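Local atomic coordinates of B-cell CLL/lymphoma 9 protein (Homo sapiens, PDB entry 2VPB), a protein that takes part in Wnt signalling and promotes the transcriptional activity of beta-catenin, the fragment here being its HD1 domain, which interacts with PYGO1. Residues 8-13 with 28-33. Residues are numbered along the deposited sequence; the frame is centred on the assembly and turned at random.
Sequences YVFSTE and ETIVSF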
ATOM      1  N   TYR B   8      -3.958   8.343   4.233  1.00 15.43           N
ATOM      2  CA  TYR B   8      -2.535   8.392   3.919  1.00 16.14           C
ATOM      3  C   TYR B   8      -2.225   7.483   2.742  1.00 16.19           C
ATOM      4  O   TYR B   8      -2.667   6.333   2.698  1.00 17.16           O
ATOM      5  CB  TYR B   8      -1.728   8.008   5.155  1.00 16.40           C
ATOM      6  CG  TYR B   8      -1.895   9.036   6.234  1.00 18.15           C
ATOM      7  CD1 TYR B   8      -1.277  10.281   6.112  1.00 20.00           C
ATOM      8  CD2 TYR B   8      -2.694   8.787   7.351  1.00 18.65           C
ATOM      9  CE1 TYR B   8      -1.444  11.255   7.075  1.00 21.43           C
ATOM     10  CE2 TYR B   8      -2.860   9.778   8.340  1.00 20.94           C
ATOM     11  CZ  TYR B   8      -2.223  10.998   8.182  1.00 22.23           C
ATOM     12  OH  TYR B   8      -2.365  11.988   9.138  1.00 25.82           O
ATOM     13  N   VAL B   9      -1.477   8.014   1.780  1.00 15.41           N
ATOM     14  CA  VAL B   9      -1.148   7.296   0.551  1.00 15.69           C
ATOM     15  C   VAL B   9       0.336   6.935   0.593  1.00 15.38           C
ATOM     16  O   VAL B   9       1.198   7.814   0.557  1.00 15.53           O
ATOM     17  CB  VAL B   9      -1.492   8.134  -0.707  1.00 16.36           C
ATOM     18  CG1 VAL B   9      -1.299   7.312  -1.975  1.00 17.53           C
ATOM     19  CG2 VAL B   9      -2.946   8.648  -0.630  1.00 16.88           C
ATOM     20  N   PHE B  10       0.615   5.636   0.722  1.00 13.75           N
ATOM     21  CA  PHE B  10       1.990   5.139   0.828  1.00 13.57           C
ATOM     22  C   PHE B  10       2.510   4.632  -0.524  1.00 13.46           C
ATOM     23  O   PHE B  10       1.860   3.805  -1.178  1.00 14.12           O
ATOM     24  CB  PHE B  10       2.028   3.926   1.775  1.00 13.19           C
ATOM     25  CG  PHE B  10       1.850   4.249   3.236  1.00 13.94           C
ATOM     26  CD1 PHE B  10       2.926   4.180   4.111  1.00 16.73           C
ATOM     27  CD2 PHE B  10       0.599   4.566   3.749  1.00 17.27           C
ATOM     28  CE1 PHE B  10       2.782   4.470   5.473  1.00 17.76           C
ATOM     29  CE2 PHE B  10       0.434   4.844   5.107  1.00 16.92           C
ATOM     30  CZ  PHE B  10       1.535   4.799   5.974  1.00 16.00           C
ATOM     31  N   SER B  11       3.699   5.089  -0.932  1.00 14.13           N
ATOM     32  CA  SER B  11       4.439   4.383  -1.966  1.00 14.03           C
ATOM     33  C   SER B  11       4.885   3.021  -1.442  1.00 13.75           C
ATOM     34  O   SER B  11       4.843   2.753  -0.232  1.00 13.14           O
ATOM     35  CB  SER B  11       5.685   5.174  -2.393  1.00 13.99           C
ATOM     36  OG  SER B  11       6.583   5.307  -1.304  1.00 15.50           O
ATOM     37  N   THR B  12       5.336   2.166  -2.352  1.00 13.47           N
ATOM     38  CA  THR B  12       5.901   0.877  -1.935  1.00 13.76           C
ATOM     39  C   THR B  12       7.069   1.080  -0.969  1.00 13.93           C
ATOM     40  O   THR B  12       7.153   0.404   0.055  1.00 13.55           O
ATOM     41  CB  THR B  12       6.344   0.077  -3.137  1.00 13.49           C
ATOM     42  OG1 THR B  12       5.192  -0.252  -3.919  1.00 14.93           O
ATOM     43  CG2 THR B  12       7.021  -1.196  -2.703  1.00 13.99           C
ATOM     44  N   GLU B  13       7.946   2.039  -1.282  1.00 14.48           N
ATOM     45  CA  GLU B  13       9.081   2.343  -0.419  1.00 15.79           C
ATOM     46  C   GLU B  13       8.633   2.692   0.998  1.00 14.31           C
ATOM     47  O   GLU B  13       9.179   2.167   1.970  1.00 14.71           O
ATOM     48  CB  GLU B  13       9.924   3.484  -0.994  1.00 16.80           C
ATOM     49  CG  GLU B  13      11.131   3.793  -0.128  1.00 21.78           C
ATOM     50  CD  GLU B  13      12.058   4.839  -0.718  1.00 28.20           C
ATOM     51  OE1 GLU B  13      11.767   5.377  -1.811  1.00 31.26           O
ATOM     52  OE2 GLU B  13      13.088   5.119  -0.072  1.00 31.96           O
ATOM     53  N   GLU B  28       3.817   1.932  16.917  1.00 20.57           N
ATOM     54  CA  GLU B  28       2.747   0.954  17.120  1.00 21.27           C
ATOM     55  C   GLU B  28       2.115   0.481  15.812  1.00 20.48           C
ATOM     56  O   GLU B  28       1.782  -0.700  15.666  1.00 20.89           O
ATOM     57  CB  GLU B  28       1.650   1.539  18.015  1.00 22.09           C
ATOM     58  CG  GLU B  28       2.031   1.609  19.490  1.00 27.15           C
ATOM     59  CD  GLU B  28       2.200   0.234  20.122  1.00 33.35           C
ATOM     60  OE1 GLU B  28       1.423  -0.686  19.783  1.00 36.98           O
ATOM     61  OE2 GLU B  28       3.121   0.071  20.952  1.00 37.71           O
ATOM     62  N   THR B  29       1.933   1.417  14.882  1.00 18.61           N
ATOM     63  CA  THR B  29       1.259   1.157  13.610  1.00 17.64           C
ATOM     64  C   THR B  29       1.931   1.935  12.492  1.00 16.43           C
ATOM     65  O   THR B  29       2.670   2.897  12.750  1.00 16.37           O
ATOM     66  CB  THR B  29      -0.236   1.587  13.609  1.00 17.96           C
ATOM     67  OG1 THR B  29      -0.356   3.006  13.417  1.00 17.84           O
ATOM     68  CG2 THR B  29      -0.950   1.187  14.894  1.00 19.53           C
ATOM     69  N   ILE B  30       1.630   1.544  11.259  1.00 15.53           N
ATOM     70  CA  ILE B  30       2.232   2.184  10.084  1.00 14.47           C
ATOM     71  C   ILE B  30       1.756   3.628   9.887  1.00 14.59           C
ATOM     72  O   ILE B  30       2.337   4.352   9.074  1.00 14.87           O
ATOM     73  CB  ILE B  30       2.015   1.363   8.774  1.00 13.74           C
ATOM     74  CG1 ILE B  30       0.510   1.213   8.430  1.00 13.49           C
ATOM     75  CG2 ILE B  30       2.704  -0.016   8.875  1.00 14.84           C
ATOM     76  CD1 ILE B  30       0.259   0.792   7.017  1.00 14.62           C
ATOM     77  N   VAL B  31       0.720   4.055  10.619  1.00 14.87           N
ATOM     78  CA  VAL B  31       0.266   5.456  10.540  1.00 15.58           C
ATOM     79  C   VAL B  31       0.491   6.222  11.849  1.00 16.28           C
ATOM     80  O   VAL B  31      -0.090   7.293  12.064  1.00 17.03           O
ATOM     81  CB  VAL B  31      -1.215   5.589  10.061  1.00 15.50           C
ATOM     82  CG1 VAL B  31      -1.363   5.156   8.595  1.00 15.46           C
ATOM     83  CG2 VAL B  31      -2.150   4.796  10.969  1.00 16.50           C
ATOM     84  N   SER B  32       1.354   5.683  12.707  1.00 16.59           N
ATOM     85  CA  SER B  32       1.693   6.332  13.980  1.00 17.40           C
ATOM     86  C   SER B  32       2.748   7.419  13.770  1.00 17.27           C
ATOM     87  O   SER B  32       3.852   7.335  14.309  1.00 16.98           O
ATOM     88  CB  SER B  32       2.183   5.300  14.988  1.00 17.78           C
ATOM     89  OG  SER B  32       1.158   4.363  15.248  1.00 19.77           O
ATOM     90  N   PHE B  33       2.414   8.426  12.970  1.00 17.73           N
ATOM     91  CA  PHE B  33       3.380   9.486  12.647  1.00 18.17           C
ATOM     92  C   PHE B  33       3.729  10.276  13.893  1.00 18.34           C
ATOM     93  O   PHE B  33       2.905  10.428  14.792  1.00 19.12           O
ATOM     94  CB  PHE B  33       2.843  10.412  11.560  1.00 19.06           C
ATOM     95  CG  PHE B  33       2.409   9.692  10.329  1.00 20.47           C
ATOM     96  CD1 PHE B  33       3.339   9.147   9.460  1.00 22.92           C
ATOM     97  CD2 PHE B  33       1.057   9.548  10.043  1.00 21.48           C
ATOM     98  CE1 PHE B  33       2.923   8.452   8.311  1.00 23.91           C
ATOM     99  CE2 PHE B  33       0.639   8.874   8.898  1.00 22.62           C
ATOM    100  CZ  PHE B  33       1.573   8.328   8.036  1.00 21.80           C
TER
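Two aromatic side chains of the strand 8-10, Tyr8 and Phe10, reach across to the loop that follows helix 12-23 and meet Ile30, Val31 and Phe33 there. As alternate residues of the strand they lie on the same face of it, each with CG anti to the carbonyl carbon (chi1 -66° and -73°). Phe33 adopts the same first rotamer and brings one corner of its ring onto Tyr8 in an edge-to-face pair. Its CE2 lies 3.4 Å above the Tyr8 plane and over the ring centre, and the planes are inclined at 58°. Next to this pair, Val31 CG1 comes within 4.1 Å of Tyr8 CD2 and sits near the plane of the Phe10 ring at its edge, 3.9 Å from CZ. With an alanine at Tyr8 the face on which Phe33 rests would be gone, and the end of the loop would probably be held less firmly against the strand.

In this HD1 domain a short strand leads into helix 12-23, and the loop after the helix folds back over the strand's aromatic side chains; Phe10 and Ile30 also pack on Ala18 of the helix. Strand 8-10 continues as a parallel ladder into a sheet of another protein chain, and both segments lie within the region that interacts with PYGO1.

At its tip Phe10 CZ approaches the Ile30 carbonyl O edge-on at 3.2 Å and lies 4.3 Å from Ile30 CD1. The loop presents these groups through a type I turn from Thr29 to Ser32, closed by Ser32 N to Thr29 O. Thr29 OG1 accepts from Val31 N at 3.2 Å, forming an ST turn, and is hydrogen-bonded to Ser32 OG at 2.7 Å.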